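PDB 3K2G: resiniferatoxin-binding, phosphotriesterase-related protein from Rhodobacter sphaeroides 2.4.1, which binds two zinc ions in a TIM barrel of the phosphotriesterase family and is probably a metal-dependent phosphoric ester hydrolase. Local coordinates for residues B[192-197]-B[223-229]; B[56-61]-B[75-79]. All coordinates share one frame; numbering follows the deposited sequence.

In the fold
Interaction 2 comes first along the chain and is complete before interaction 1 begins. Their centres lie about 39 Å apart, on opposite sides of the centre of the chain, and their nearest atoms stay about 26 Å from each other. Residues 56-61 and 75-79 belong to an irregular region that follows the zinc ligands His34 and His36, which come just after strand 31-32; they join the end of helix 54-58 to the loop before strand 81-82. Residues 192-197 and 223-229 pair helix 186-202 with the end of helix 217-226 on the outside of the barrel, over strands 175-178 and 206-208. One contact thus packs the outer helical layer, the other an excursion on the side of the bound dithiol.

Interaction 1: residues B[192-197]-B[223-229]; sequences LRGAAR and LVEEEGA
Arg193 reaches across to two glutamates at once. Its CG stands anti to the carbonyl carbon (chi1 -70°) and the chain runs extended to NE, which carries the guanidinium over to the end of the neighbouring helix. NH1 of Arg193 lies 2.8 Å from Glu227 OE2 and uses the anti lone pair of that oxygen, although the N-H...O line is bent to 137°. NH1 and NH2 also converge end-on upon a single atom, Glu226 OE2, from one face of its carboxylate. Leu223 lies over one face of the same guanidinium, its CD1 3.9 Å above the centre, a suitable apolar cover for a flat cation whose N-H groups point outward at its edge.

Glu227 is shared. Its chain bends at chi2 (-60°), turning the carboxylate back between the two arginines, and OE1 of Glu227 takes a straighter bond from Arg197 NE at 2.8 Å, approached from above the carboxylate plane. The Arg197 NH2 bond to Glu227 OE2 is weak. Outside partners extend the network: Glu189 binds Arg193 NE, and Asp151 binds Arg197 NH1.

These are neighbouring outer helices of the TIM barrel, consecutive in its beta-alpha order; helix 186-202 is the crossover between parallel strands 175-178 and 206-208, and helix 217-226 follows the latter. On the side facing the strands, Leu192 and Leu223 run antiparallel alongside one another, with Leu192 CG 3.5 Å from Leu223 CD2. Leu192 also touches Val208 and Ile178, so a branched apolar residue fits between helix and sheet. Small Ala196 lets the backbones come close: its CB meets Glu227 CB at 3.7 Å and Ala229 CB at 3.9 Å. Gly228, whose lack of a side chain makes positive phi easy, ends the helix in a Schellman motif; Ala229 N bonds back to Val224 O (3.0 Å), and the Ala229 methyl faces Ala196.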
# COMPACT_ATOMS: atom_id res chain seq x y z
N LEU B 192 -4.95 -4.00 -36.34
CA LEU B 192 -3.69 -3.69 -35.68
C LEU B 192 -2.49 -4.29 -36.41
O LEU B 192 -1.43 -3.66 -36.47
CB LEU B 192 -3.71 -4.18 -34.23
CG LEU B 192 -2.46 -3.83 -33.41
CD1 LEU B 192 -2.25 -2.32 -33.42
CD2 LEU B 192 -2.60 -4.35 -31.99
N ARG B 193 -2.64 -5.49 -36.94
CA ARG B 193 -1.56 -6.14 -37.68
C ARG B 193 -1.24 -5.34 -38.94
O ARG B 193 -0.08 -5.15 -39.28
CB ARG B 193 -1.93 -7.58 -38.04
CG ARG B 193 -2.00 -8.53 -36.85
CD ARG B 193 -2.23 -9.97 -37.30
NE ARG B 193 -2.23 -10.92 -36.19
CZ ARG B 193 -1.17 -11.22 -35.45
NH1 ARG B 193 0.01 -10.65 -35.70
NH2 ARG B 193 -1.27 -12.09 -34.46
N GLY B 194 -2.29 -4.88 -39.62
CA GLY B 194 -2.08 -4.09 -40.82
C GLY B 194 -1.41 -2.77 -40.48
O GLY B 194 -0.57 -2.27 -41.24
N ALA B 195 -1.77 -2.21 -39.33
CA ALA B 195 -1.18 -0.95 -38.90
C ALA B 195 0.30 -1.15 -38.57
O ALA B 195 1.13 -0.31 -38.93
CB ALA B 195 -1.92 -0.42 -37.68
N ALA B 196 0.63 -2.25 -37.90
CA ALA B 196 2.02 -2.52 -37.54
C ALA B 196 2.85 -2.75 -38.80
O ALA B 196 4.00 -2.32 -38.87
CB ALA B 196 2.10 -3.73 -36.63
N ARG B 197 2.28 -3.42 -39.79
CA ARG B 197 3.00 -3.66 -41.03
C ARG B 197 3.22 -2.32 -41.72
O ARG B 197 4.24 -2.10 -42.35
CB ARG B 197 2.23 -4.63 -41.92
CG ARG B 197 2.15 -6.03 -41.31
CD ARG B 197 1.38 -7.02 -42.16
NE ARG B 197 1.15 -8.26 -41.42
CZ ARG B 197 0.37 -9.26 -41.84
NH1 ARG B 197 -0.26 -9.16 -43.01
NH2 ARG B 197 0.20 -10.34 -41.09
N LEU B 223 1.89 -8.20 -30.21
CA LEU B 223 1.47 -8.26 -31.61
C LEU B 223 2.27 -7.27 -32.46
O LEU B 223 2.74 -7.62 -33.55
CB LEU B 223 -0.03 -7.97 -31.71
CG LEU B 223 -0.64 -7.99 -33.11
CD1 LEU B 223 -2.13 -8.26 -33.03
CD2 LEU B 223 -0.37 -6.65 -33.80
N VAL B 224 2.41 -6.04 -31.98
CA VAL B 224 3.17 -5.05 -32.72
C VAL B 224 4.61 -5.55 -32.90
O VAL B 224 5.23 -5.34 -33.94
CB VAL B 224 3.17 -3.71 -31.99
CG1 VAL B 224 4.20 -2.78 -32.58
CG2 VAL B 224 1.79 -3.08 -32.09
N GLU B 225 5.11 -6.24 -31.88
CA GLU B 225 6.47 -6.76 -31.90
C GLU B 225 6.64 -7.89 -32.92
O GLU B 225 7.58 -7.87 -33.72
CB GLU B 225 6.83 -7.25 -30.50
CG GLU B 225 8.25 -7.73 -30.33
CD GLU B 225 8.59 -7.98 -28.87
OE1 GLU B 225 7.97 -8.87 -28.25
OE2 GLU B 225 9.47 -7.27 -28.34
N GLU B 226 5.75 -8.88 -32.90
CA GLU B 226 5.86 -10.00 -33.82
C GLU B 226 5.61 -9.60 -35.27
O GLU B 226 5.88 -10.38 -36.19
CB GLU B 226 4.93 -11.15 -33.42
CG GLU B 226 3.44 -10.85 -33.48
CD GLU B 226 2.60 -12.03 -33.01
OE1 GLU B 226 2.75 -12.43 -31.84
OE2 GLU B 226 1.80 -12.55 -33.81
N GLU B 227 5.09 -8.40 -35.49
CA GLU B 227 4.85 -7.93 -36.84
C GLU B 227 6.07 -7.13 -37.30
O GLU B 227 6.08 -6.58 -38.39
CB GLU B 227 3.60 -7.05 -36.92
CG GLU B 227 2.28 -7.80 -36.93
CD GLU B 227 2.14 -8.76 -38.12
OE1 GLU B 227 2.83 -8.56 -39.14
OE2 GLU B 227 1.32 -9.69 -38.03
N GLY B 228 7.08 -7.08 -36.44
CA GLY B 228 8.30 -6.36 -36.77
C GLY B 228 8.26 -4.86 -36.58
O GLY B 228 9.18 -4.15 -37.01
N ALA B 229 7.22 -4.35 -35.94
CA ALA B 229 7.11 -2.91 -35.73
C ALA B 229 8.00 -2.44 -34.58
O ALA B 229 8.42 -3.22 -33.73
CB ALA B 229 5.67 -2.53 -35.47

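Interaction 2: residues B[56-61]-B[75-79]; sequences LAEAPI and VNKHN
The imidazole of His78 lies obliquely against the extended chain at Pro60 and Ile61, with its CD2 3.5 Å from Ile61 CG1 and closer still to the Ile61 backbone N. Pro60 CA also leans toward this ring at a slant. A first torsion of 176° sets CG of His78 opposite its own backbone N and extends the ring to the other segment. One end of the flat Asn76 amide faces two carbonyl oxygens, Leu56 O and Ala59 O, with Ile61 CG1 beside the group.

This contact belongs to an irregular excursion of the TIM barrel, where residues leaving helix 54-58 fold over the loop after helix 66-70. Ala57 lies against the backbone here: its CA donates a C-H...O contact to Val75 O at 3.0 Å, and a methyl side chain permits this close approach. The same carbonyl accepts a hydrogen bond from Trp45 NE1. Two residues after Val75, Lys77 N gives Ala57 O an almost straight bond (3.2 Å, 172°), tying the last helical turn to the loop.

Lys77 suits the partly exposed edge because its fully extended chain passes along Ala57 O before its ammonium reaches Glu58. The salt bridge is weak, with Lys77 NZ 3.5 Å from Glu58 OE1. Trp45 gives this cation a second, cation-pi partner. At the other end, apolar Ile61 packs against Asn79, whose OD1 accepts a bond from Met309 N; Ile61 CD1 rests 3.7 Å from Asn79 CB.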
# COMPACT_ATOMS: atom_id res chain seq x y z
N LEU B 56 -32.54 13.96 -21.25
CA LEU B 56 -31.10 14.15 -21.40
C LEU B 56 -30.57 13.65 -22.74
O LEU B 56 -29.53 14.11 -23.22
CB LEU B 56 -30.37 13.43 -20.26
CG LEU B 56 -30.63 14.00 -18.87
CD1 LEU B 56 -30.09 13.05 -17.81
CD2 LEU B 56 -29.97 15.37 -18.76
N ALA B 57 -31.29 12.71 -23.34
CA ALA B 57 -30.88 12.14 -24.61
C ALA B 57 -31.12 13.09 -25.78
O ALA B 57 -30.30 13.19 -26.70
CB ALA B 57 -31.60 10.83 -24.85
N GLU B 58 -32.24 13.80 -25.75
CA GLU B 58 -32.58 14.69 -26.85
C GLU B 58 -32.20 16.16 -26.65
O GLU B 58 -31.98 16.89 -27.62
CB GLU B 58 -34.07 14.57 -27.15
CG GLU B 58 -34.41 14.58 -28.64
CD GLU B 58 -33.78 13.41 -29.38
OE1 GLU B 58 -34.09 12.25 -29.02
OE2 GLU B 58 -32.99 13.65 -30.31
N ALA B 59 -32.12 16.59 -25.40
CA ALA B 59 -31.80 17.98 -25.09
C ALA B 59 -30.42 18.44 -25.53
O ALA B 59 -29.48 17.65 -25.61
CB ALA B 59 -31.95 18.23 -23.58
N PRO B 60 -30.28 19.74 -25.83
CA PRO B 60 -28.99 20.28 -26.26
C PRO B 60 -28.15 20.50 -25.00
O PRO B 60 -28.69 20.48 -23.89
CB PRO B 60 -29.38 21.59 -26.93
CG PRO B 60 -30.52 22.06 -26.07
CD PRO B 60 -31.32 20.79 -25.85
N ILE B 61 -26.84 20.69 -25.15
CA ILE B 61 -26.02 20.90 -23.98
C ILE B 61 -26.26 22.30 -23.42
O ILE B 61 -26.11 23.30 -24.14
CB ILE B 61 -24.51 20.75 -24.29
CG1 ILE B 61 -24.21 19.32 -24.75
CG2 ILE B 61 -23.69 21.07 -23.04
CD1 ILE B 61 -22.80 19.13 -25.28
N VAL B 75 -25.09 9.85 -23.07
CA VAL B 75 -26.55 9.86 -23.06
C VAL B 75 -27.08 10.96 -23.98
O VAL B 75 -28.19 10.84 -24.51
CB VAL B 75 -27.11 10.13 -21.64
CG1 VAL B 75 -26.90 11.58 -21.26
CG2 VAL B 75 -28.59 9.79 -21.59
N ASN B 76 -26.28 12.01 -24.16
CA ASN B 76 -26.66 13.17 -24.97
C ASN B 76 -26.22 13.10 -26.43
O ASN B 76 -25.02 13.06 -26.72
CB ASN B 76 -26.09 14.44 -24.33
CG ASN B 76 -26.79 15.71 -24.77
OD1 ASN B 76 -27.89 16.02 -24.30
ND2 ASN B 76 -26.17 16.44 -25.69
N LYS B 77 -27.18 13.12 -27.35
CA LYS B 77 -26.88 13.06 -28.78
C LYS B 77 -26.11 14.29 -29.27
O LYS B 77 -25.23 14.17 -30.12
CB LYS B 77 -28.18 12.93 -29.59
CG LYS B 77 -28.88 11.59 -29.44
CD LYS B 77 -30.15 11.54 -30.28
CE LYS B 77 -30.86 10.20 -30.14
NZ LYS B 77 -32.09 10.14 -30.96
N HIS B 78 -26.45 15.45 -28.74
CA HIS B 78 -25.80 16.70 -29.14
C HIS B 78 -24.33 16.75 -28.73
O HIS B 78 -23.52 17.43 -29.36
CB HIS B 78 -26.55 17.88 -28.51
CG HIS B 78 -25.92 19.22 -28.77
ND1 HIS B 78 -25.70 19.70 -30.04
CD2 HIS B 78 -25.50 20.19 -27.93
CE1 HIS B 78 -25.17 20.91 -29.97
NE2 HIS B 78 -25.04 21.23 -28.70
N ASN B 79 -24.00 16.02 -27.68
CA ASN B 79 -22.65 15.98 -27.12
C ASN B 79 -21.64 15.13 -27.90
O ASN B 79 -20.48 15.51 -28.04
CB ASN B 79 -22.74 15.46 -25.68
CG ASN B 79 -21.40 15.45 -24.96
OD1 ASN B 79 -20.69 16.46 -24.92
ND2 ASN B 79 -21.05 14.32 -24.37